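Local coordinates for hydrolase (Thermus thermophilus, PDB 1UFO), which probably hydrolyses a substrate that the structure alone does not identify, as a member of the alpha/beta hydrolase fold enzymes, at the interface of chains A and B. Numbering follows the deposited sequence. Chains: chain A/B, hypothetical protein TT1662.

All three contacts draw on helix 221-236 of chain A and its counterpart 221-235 of chain B, the C-terminal helix of each subunit. Contact 1 lies near the two-fold axis, where the helices meet through small residues. Between C-alpha centres, contact 1 is about 8 Å from contact 2, where strand residues join, and about 7 Å from contact 3, with which it shares A:Arg225 and B:Ala229. The C-alpha centres of contacts 2 and 3 are about 15 Å apart; they flank the helix crossing, one apolar, the other charged. The pairing may be a biological dimer, which the structure alone does not prove.

Contact 1: the interface of chains A and B. Residues chain A 225-226, 229; chain B 225-226, 229.
Anti first torsions carry the A:Val226 and B:Val226 branches toward each other where the C-terminal helices of two alpha/beta hydrolase subunits cross: in both residues CG1 stands opposite the backbone N (chi1 170° in A:Val226), and the CG1 methyls meet at 3.9 Å. The two side chains cross obliquely, methyl against methyl. The helices are 221-236 of chain A and 221-235 of chain B, related by a two-fold axis. One turn along, A:Ala229 and B:Ala229 bring their CB methyls to 3.7 Å from each other, in a patch where no polar pair bonds across. The partner chain hides 56 Å² of A:Ala229 and 51 Å² of B:Ala229, more than of any other residue in the patch. Side chains that end at CB let the helix backbones come near: CB of A:Ala229 also lies 3.7 Å from the carbonyl O of B:Arg225, and CB of B:Ala229 lies 3.9 Å from O of A:Arg225. The arginines border the alanines with their aliphatic stems. CG of A:Arg225 packs 3.6 Å from O of B:Ala229; the chain bends at chi2 (65°), and the same carbonyl O lies above one guanidinium face, toward its rim, without bonding to it. In the twin contact CG of B:Arg225 is 3.8 Å from O of A:Ala229.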
ATOM      1  N   ARG A 225       5.696   3.885   6.220  1.00  9.86           N
ATOM      2  CA  ARG A 225       5.453   4.985   5.309  1.00 10.80           C
ATOM      3  C   ARG A 225       4.112   4.804   4.550  1.00  9.88           C
ATOM      4  O   ARG A 225       3.334   5.758   4.418  1.00  9.55           O
ATOM      5  CB  ARG A 225       6.652   5.091   4.336  1.00 12.35           C
ATOM      6  CG  ARG A 225       6.527   6.289   3.301  1.00 18.84           C
ATOM      7  CD  ARG A 225       6.567   7.575   4.096  1.00 22.64           C
ATOM      8  NE  ARG A 225       6.894   8.865   3.418  1.00 25.05           N
ATOM      9  CZ  ARG A 225       8.125   9.371   3.195  1.00 21.88           C
ATOM     10  NH1 ARG A 225       8.188  10.554   2.626  1.00 26.77           N
ATOM     11  NH2 ARG A 225       9.269   8.756   3.499  1.00 23.90           N
ATOM     12  N   VAL A 226       3.797   3.561   4.151  1.00  8.89           N
ATOM     13  CA  VAL A 226       2.518   3.342   3.462  1.00  7.54           C
ATOM     14  C   VAL A 226       1.329   3.530   4.436  1.00  9.68           C
ATOM     15  O   VAL A 226       0.277   4.058   4.098  1.00  9.56           O
ATOM     16  CB  VAL A 226       2.504   1.931   2.829  1.00  7.46           C
ATOM     17  CG1 VAL A 226       1.127   1.589   2.333  1.00  9.93           C
ATOM     18  CG2 VAL A 226       3.497   1.935   1.673  1.00  9.62           C
ATOM     19  N   ALA A 229       0.437   7.136   4.803  1.00  8.76           N
ATOM     20  CA  ALA A 229      -0.350   7.647   3.648  1.00  9.13           C
ATOM     21  C   ALA A 229      -1.828   7.253   3.808  1.00  8.89           C
ATOM     22  O   ALA A 229      -2.676   8.053   3.535  1.00 10.21           O
ATOM     23  CB  ALA A 229       0.218   7.043   2.306  1.00 10.26           C
TER
ATOM     24  N   ARG B 225      -2.398   8.316  -3.340  1.00 10.14           N
ATOM     25  CA  ARG B 225      -1.671   8.758  -2.118  1.00 10.61           C
ATOM     26  C   ARG B 225      -0.593   7.780  -1.651  1.00  9.55           C
ATOM     27  O   ARG B 225       0.512   8.153  -1.243  1.00  9.92           O
ATOM     28  CB  ARG B 225      -2.666   8.975  -1.037  1.00 12.15           C
ATOM     29  CG  ARG B 225      -2.126   9.725   0.223  1.00 13.44           C
ATOM     30  CD  ARG B 225      -1.697  11.132  -0.169  1.00 15.77           C
ATOM     31  NE  ARG B 225      -1.373  12.011   0.981  1.00 14.86           N
ATOM     32  CZ  ARG B 225      -2.288  12.759   1.621  1.00 14.11           C
ATOM     33  NH1 ARG B 225      -1.854  13.571   2.613  1.00 13.53           N
ATOM     34  NH2 ARG B 225      -3.574  12.713   1.363  1.00 14.95           N
ATOM     35  N   VAL B 226      -0.940   6.477  -1.740  1.00  9.39           N
ATOM     36  CA  VAL B 226       0.021   5.438  -1.416  1.00  9.55           C
ATOM     37  C   VAL B 226       1.242   5.477  -2.378  1.00  9.31           C
ATOM     38  O   VAL B 226       2.366   5.398  -1.961  1.00 10.76           O
ATOM     39  CB  VAL B 226      -0.680   4.064  -1.482  1.00  8.64           C
ATOM     40  CG1 VAL B 226       0.387   2.942  -1.283  1.00  9.27           C
ATOM     41  CG2 VAL B 226      -1.656   3.957  -0.270  1.00 10.08           C
ATOM     42  N   ALA B 229       3.618   8.276  -1.443  1.00 13.20           N
ATOM     43  CA  ALA B 229       4.470   7.929  -0.311  1.00 13.54           C
ATOM     44  C   ALA B 229       5.598   6.967  -0.689  1.00 11.96           C
ATOM     45  O   ALA B 229       6.750   7.012  -0.188  1.00 13.26           O
ATOM     46  CB  ALA B 229       3.552   7.286   0.809  1.00 12.35           C
TER

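Contact 2: the interface of chains A and B. Residues chain A 176, 208, 230, 233-234; chain B 210, 222.
B:Leu222, with 69 Å² hidden by the partner, packs its CA, CB and CD1 against A:His233 and its methyls against A:Phe230. Both flanking residues belong to the C-terminal helix 221-236 of an alpha/beta hydrolase subunit, and B:Leu222 starts the equivalent helix of the other copy. Its CA lies over the face of the A:His233 imidazole, 4.0 Å from the ring centroid in a CH-pi contact displaced toward the rim. The two side chains run at about a right angle, and B:Leu222 CD1 reaches 3.7 Å from A:His233 CD2, so backbone carbon and branch tip both touch the imidazole. With CG anti to the backbone N (chi1 175°), B:Leu222 extends past the histidine to A:Phe230, where CD1 meets ring atom CD1 at 4.0 Å. That phenyl ring is held between neighbours of its own chain: A:Leu176 CB is centred over one face and A:Trp234 CD1 over the other, each 3.5 Å above the plane. A:Trp234 meets the imidazole at its edge, with NE1 in the imidazole plane and A:His233 CD2 over the indole, which probably helps fix the histidine. B:Phe210, with 23 Å² hidden, comes from strand 207-212 and presents the far end of its ring to chain A. CZ of B:Phe210 touches A:Ala208 CB at 3.7 Å, while CE1 meets the CD1 methyl of A:Leu176. B:Leu222 CD2 lies at the edge of the B:Phe210 ring, in its plane.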
ATOM      1  N   LEU A 176      -6.422  -1.107   6.960  1.00  7.87           N
ATOM      2  CA  LEU A 176      -5.324  -1.521   6.054  1.00  6.54           C
ATOM      3  C   LEU A 176      -4.473  -2.567   6.734  1.00  7.62           C
ATOM      4  O   LEU A 176      -4.011  -2.316   7.842  1.00  7.10           O
ATOM      5  CB  LEU A 176      -4.395  -0.313   5.689  1.00  6.41           C
ATOM      6  CG  LEU A 176      -3.095  -0.682   5.036  1.00  7.28           C
ATOM      7  CD1 LEU A 176      -3.479  -1.350   3.667  1.00  6.70           C
ATOM      8  CD2 LEU A 176      -2.273   0.585   4.806  1.00  8.08           C
ATOM      9  N   ALA A 208      -8.102  -2.581   2.699  1.00  7.99           N
ATOM     10  CA  ALA A 208      -6.969  -2.661   1.772  1.00  7.11           C
ATOM     11  C   ALA A 208      -5.834  -3.489   2.371  1.00  6.38           C
ATOM     12  O   ALA A 208      -5.807  -3.777   3.564  1.00  6.45           O
ATOM     13  CB  ALA A 208      -6.430  -1.218   1.416  1.00 10.35           C
ATOM     14  N   PHE A 230      -2.105   6.030   4.241  1.00  7.72           N
ATOM     15  CA  PHE A 230      -3.467   5.555   4.420  1.00  8.45           C
ATOM     16  C   PHE A 230      -4.181   6.398   5.461  1.00  9.85           C
ATOM     17  O   PHE A 230      -5.318   6.785   5.222  1.00 10.15           O
ATOM     18  CB  PHE A 230      -3.403   4.079   4.835  1.00  9.49           C
ATOM     19  CG  PHE A 230      -4.760   3.396   4.897  1.00  9.76           C
ATOM     20  CD1 PHE A 230      -5.322   2.810   3.729  1.00 10.80           C
ATOM     21  CD2 PHE A 230      -5.445   3.262   6.105  1.00  9.09           C
ATOM     22  CE1 PHE A 230      -6.512   2.119   3.795  1.00 10.10           C
ATOM     23  CE2 PHE A 230      -6.673   2.539   6.161  1.00 10.46           C
ATOM     24  CZ  PHE A 230      -7.216   1.957   4.991  1.00  9.52           C
ATOM     25  N   HIS A 233      -4.888   9.906   4.076  1.00 10.93           N
ATOM     26  CA  HIS A 233      -5.998   9.909   3.115  1.00 10.19           C
ATOM     27  C   HIS A 233      -7.338   9.936   3.871  1.00 11.86           C
ATOM     28  O   HIS A 233      -8.230  10.726   3.552  1.00 13.00           O
ATOM     29  CB  HIS A 233      -5.916   8.617   2.275  1.00 10.07           C
ATOM     30  CG  HIS A 233      -7.034   8.521   1.292  1.00  9.71           C
ATOM     31  ND1 HIS A 233      -7.078   9.295   0.158  1.00  9.78           N
ATOM     32  CD2 HIS A 233      -8.203   7.825   1.337  1.00 10.95           C
ATOM     33  CE1 HIS A 233      -8.242   9.093  -0.446  1.00 11.85           C
ATOM     34  NE2 HIS A 233      -8.944   8.210   0.250  1.00 12.34           N
ATOM     35  N   TRP A 234      -7.487   9.076   4.891  1.00 10.68           N
ATOM     36  CA  TRP A 234      -8.764   9.026   5.598  1.00 11.78           C
ATOM     37  C   TRP A 234      -8.968  10.249   6.529  1.00 12.09           C
ATOM     38  O   TRP A 234     -10.084  10.649   6.741  1.00 14.04           O
ATOM     39  CB  TRP A 234      -8.944   7.686   6.371  1.00 12.49           C
ATOM     40  CG  TRP A 234      -9.148   6.580   5.366  1.00 11.92           C
ATOM     41  CD1 TRP A 234      -8.250   5.533   5.006  1.00 12.28           C
ATOM     42  CD2 TRP A 234     -10.245   6.479   4.465  1.00 15.40           C
ATOM     43  NE1 TRP A 234      -8.778   4.881   3.931  1.00 14.15           N
ATOM     44  CE2 TRP A 234      -9.984   5.410   3.576  1.00 15.84           C
ATOM     45  CE3 TRP A 234     -11.438   7.196   4.320  1.00 15.60           C
ATOM     46  CZ2 TRP A 234     -10.886   5.055   2.538  1.00 17.42           C
ATOM     47  CZ3 TRP A 234     -12.332   6.842   3.325  1.00 19.89           C
ATOM     48  CH2 TRP A 234     -12.052   5.780   2.440  1.00 19.79           C
TER
ATOM     49  N   PHE B 210      -0.024  -3.011  -3.452  1.00  7.88           N
ATOM     50  CA  PHE B 210      -1.090  -2.393  -2.623  1.00  7.14           C
ATOM     51  C   PHE B 210      -2.411  -2.767  -3.291  1.00  7.79           C
ATOM     52  O   PHE B 210      -2.533  -2.545  -4.533  1.00  9.50           O
ATOM     53  CB  PHE B 210      -0.960  -0.870  -2.553  1.00  7.02           C
ATOM     54  CG  PHE B 210      -2.113  -0.171  -1.903  1.00  8.62           C
ATOM     55  CD1 PHE B 210      -2.216  -0.085  -0.497  1.00  9.55           C
ATOM     56  CD2 PHE B 210      -3.136   0.357  -2.678  1.00  7.49           C
ATOM     57  CE1 PHE B 210      -3.315   0.527   0.146  1.00  9.93           C
ATOM     58  CE2 PHE B 210      -4.266   0.983  -2.068  1.00 10.13           C
ATOM     59  CZ  PHE B 210      -4.340   1.061  -0.622  1.00  8.01           C
ATOM     60  N   LEU B 222      -6.942   7.091  -3.282  1.00 10.95           N
ATOM     61  CA  LEU B 222      -6.223   6.309  -2.242  1.00 11.23           C
ATOM     62  C   LEU B 222      -4.977   5.683  -2.873  1.00 10.47           C
ATOM     63  O   LEU B 222      -3.883   5.808  -2.313  1.00 10.51           O
ATOM     64  CB  LEU B 222      -7.130   5.257  -1.651  1.00 10.92           C
ATOM     65  CG  LEU B 222      -6.385   4.343  -0.661  1.00 10.94           C
ATOM     66  CD1 LEU B 222      -5.853   5.120   0.547  1.00 12.32           C
ATOM     67  CD2 LEU B 222      -7.359   3.270  -0.153  1.00 10.12           C
TER

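Contact 3: the interface of chains A and B. Residues chain A 50, 225; chain B 50, 229, 232-233, 236.
A:Arg225 and B:Glu236 cross at about a right angle, their guanidinium and carboxylate planes 44° apart, and meet end-on through two nitrogens. A:Arg225 NH1 donates to B:Glu236 OE2 at 2.9 Å, and A:Arg225 NH2 to B:Glu236 OE1 at 3.1 Å. B:Glu236 CG is anti to the carbonyl carbon (chi1 -52°) and the chain runs extended beyond it, bringing the carboxylate to the arginine. Both oxygens are approached from above their own plane, by 42° at OE2, so this paired salt bridge is twisted. B:Glu232 also crosses A:Arg225 at about a right angle, with a looser salt bridge of 3.5 Å between its OE2 and A:Arg225 NH1. B:Arg50 grips B:Glu232 side-on: its NE donates to the syn lone pair of OE1, 2.8 Å away, while NH2 reaches OE2 out of both planes. A:Arg50 and B:Arg50 point tip to tip, their NH2 atoms 4.2 Å apart; nearby B:Glu232 may offset the like charges. Water 2, 2.6 Å from A:Arg225 NE, also bonds A:Arg50 NH2 and B:Glu232 OE2. Water 1, whose O is 2.7 Å from B:His233 ND1, also bonds A:Arg225 NH2. This charged, hydrated network links the two copies and, if the dimer is biological, probably helps set their register.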
ATOM      1  N   ARG A  50       4.600  14.516  11.089  1.00 14.04           N
ATOM      2  CA  ARG A  50       3.557  14.816  10.143  1.00 16.98           C
ATOM      3  C   ARG A  50       2.319  15.333  10.894  1.00 16.09           C
ATOM      4  O   ARG A  50       1.324  15.735  10.288  1.00 18.97           O
ATOM      5  CB  ARG A  50       3.258  13.519   9.390  1.00 19.59           C
ATOM      6  CG  ARG A  50       2.543  13.555   8.135  1.00 26.11           C
ATOM      7  CD  ARG A  50       3.445  14.152   7.042  1.00 27.70           C
ATOM      8  NE  ARG A  50       4.456  13.274   6.462  1.00 31.64           N
ATOM      9  CZ  ARG A  50       4.299  12.475   5.390  1.00 33.01           C
ATOM     10  NH1 ARG A  50       3.135  12.373   4.735  1.00 33.97           N
ATOM     11  NH2 ARG A  50       5.369  11.863   4.880  1.00 33.48           N
ATOM     12  N   ARG A 225       5.696   3.885   6.220  1.00  9.86           N
ATOM     13  CA  ARG A 225       5.453   4.985   5.309  1.00 10.80           C
ATOM     14  C   ARG A 225       4.112   4.804   4.550  1.00  9.88           C
ATOM     15  O   ARG A 225       3.334   5.758   4.418  1.00  9.55           O
ATOM     16  CB  ARG A 225       6.652   5.091   4.336  1.00 12.35           C
ATOM     17  CG  ARG A 225       6.527   6.289   3.301  1.00 18.84           C
ATOM     18  CD  ARG A 225       6.567   7.575   4.096  1.00 22.64           C
ATOM     19  NE  ARG A 225       6.894   8.865   3.418  1.00 25.05           N
ATOM     20  CZ  ARG A 225       8.125   9.371   3.195  1.00 21.88           C
ATOM     21  NH1 ARG A 225       8.188  10.554   2.626  1.00 26.77           N
ATOM     22  NH2 ARG A 225       9.269   8.756   3.499  1.00 23.90           N
TER
ATOM     23  N   ARG B  50       3.818  18.528  -4.110  1.00 27.53           N
ATOM     24  CA  ARG B  50       4.856  18.056  -3.209  1.00 26.38           C
ATOM     25  C   ARG B  50       6.241  18.112  -3.821  1.00 25.89           C
ATOM     26  O   ARG B  50       7.192  17.666  -3.206  1.00 26.05           O
ATOM     27  CB  ARG B  50       4.623  16.603  -2.721  1.00 28.89           C
ATOM     28  CG  ARG B  50       3.519  16.431  -1.713  1.00 32.65           C
ATOM     29  CD  ARG B  50       4.026  16.676  -0.327  1.00 34.30           C
ATOM     30  NE  ARG B  50       4.972  15.682   0.170  1.00 38.25           N
ATOM     31  CZ  ARG B  50       5.301  15.584   1.463  1.00 38.94           C
ATOM     32  NH1 ARG B  50       4.751  16.424   2.331  1.00 40.50           N
ATOM     33  NH2 ARG B  50       6.160  14.658   1.897  1.00 40.40           N
ATOM     34  N   ALA B 229       3.618   8.276  -1.443  1.00 13.20           N
ATOM     35  CA  ALA B 229       4.470   7.929  -0.311  1.00 13.54           C
ATOM     36  C   ALA B 229       5.598   6.967  -0.689  1.00 11.96           C
ATOM     37  O   ALA B 229       6.750   7.012  -0.188  1.00 13.26           O
ATOM     38  CB  ALA B 229       3.552   7.286   0.809  1.00 12.35           C
ATOM     39  N   GLU B 232       8.320   8.967  -2.443  1.00 17.66           N
ATOM     40  CA  GLU B 232       9.098   9.753  -1.426  1.00 17.84           C
ATOM     41  C   GLU B 232      10.003   8.874  -0.592  1.00 18.22           C
ATOM     42  O   GLU B 232      11.136   9.221  -0.240  1.00 17.38           O
ATOM     43  CB  GLU B 232       8.133  10.638  -0.586  1.00 18.01           C
ATOM     44  CG  GLU B 232       7.485  11.693  -1.483  1.00 20.99           C
ATOM     45  CD  GLU B 232       6.671  12.683  -0.723  1.00 23.73           C
ATOM     46  OE1 GLU B 232       6.513  13.808  -1.200  1.00 26.08           O
ATOM     47  OE2 GLU B 232       6.136  12.292   0.342  1.00 26.87           O
ATOM     48  N   HIS B 233       9.508   7.694  -0.235  1.00 15.19           N
ATOM     49  CA  HIS B 233      10.322   6.763   0.442  1.00 14.92           C
ATOM     50  C   HIS B 233      11.658   6.464  -0.276  1.00 17.16           C
ATOM     51  O   HIS B 233      12.719   6.513   0.348  1.00 17.22           O
ATOM     52  CB  HIS B 233       9.553   5.452   0.653  1.00 16.85           C
ATOM     53  CG  HIS B 233      10.354   4.418   1.354  1.00 16.90           C
ATOM     54  ND1 HIS B 233      10.534   4.423   2.719  1.00 19.19           N
ATOM     55  CD2 HIS B 233      11.074   3.367   0.888  1.00 18.50           C
ATOM     56  CE1 HIS B 233      11.323   3.440   3.070  1.00 19.49           C
ATOM     57  NE2 HIS B 233      11.665   2.779   1.981  1.00 23.33           N
ATOM     58  N   GLU B 236      13.975   9.696  -0.575  1.00 27.41           N
ATOM     59  CA  GLU B 236      14.611  10.130   0.676  1.00 30.75           C
ATOM     60  C   GLU B 236      15.536   9.124   1.288  1.00 32.59           C
ATOM     61  O   GLU B 236      16.137   9.385   2.336  1.00 33.20           O
ATOM     62  CB  GLU B 236      13.517  10.503   1.693  1.00 30.42           C
ATOM     63  CG  GLU B 236      12.508  11.486   1.164  1.00 33.59           C
ATOM     64  CD  GLU B 236      11.313  11.638   2.084  1.00 32.32           C
ATOM     65  OE1 GLU B 236      11.364  11.048   3.169  1.00 33.91           O
ATOM     66  OE2 GLU B 236      10.335  12.333   1.716  1.00 34.22           O
TER
HETATM   67  O   HOH W   1      10.175   6.366   4.529  1.00 20.67           O
HETATM   68  O   HOH W   2       4.932  10.340   2.515  1.00 25.37           O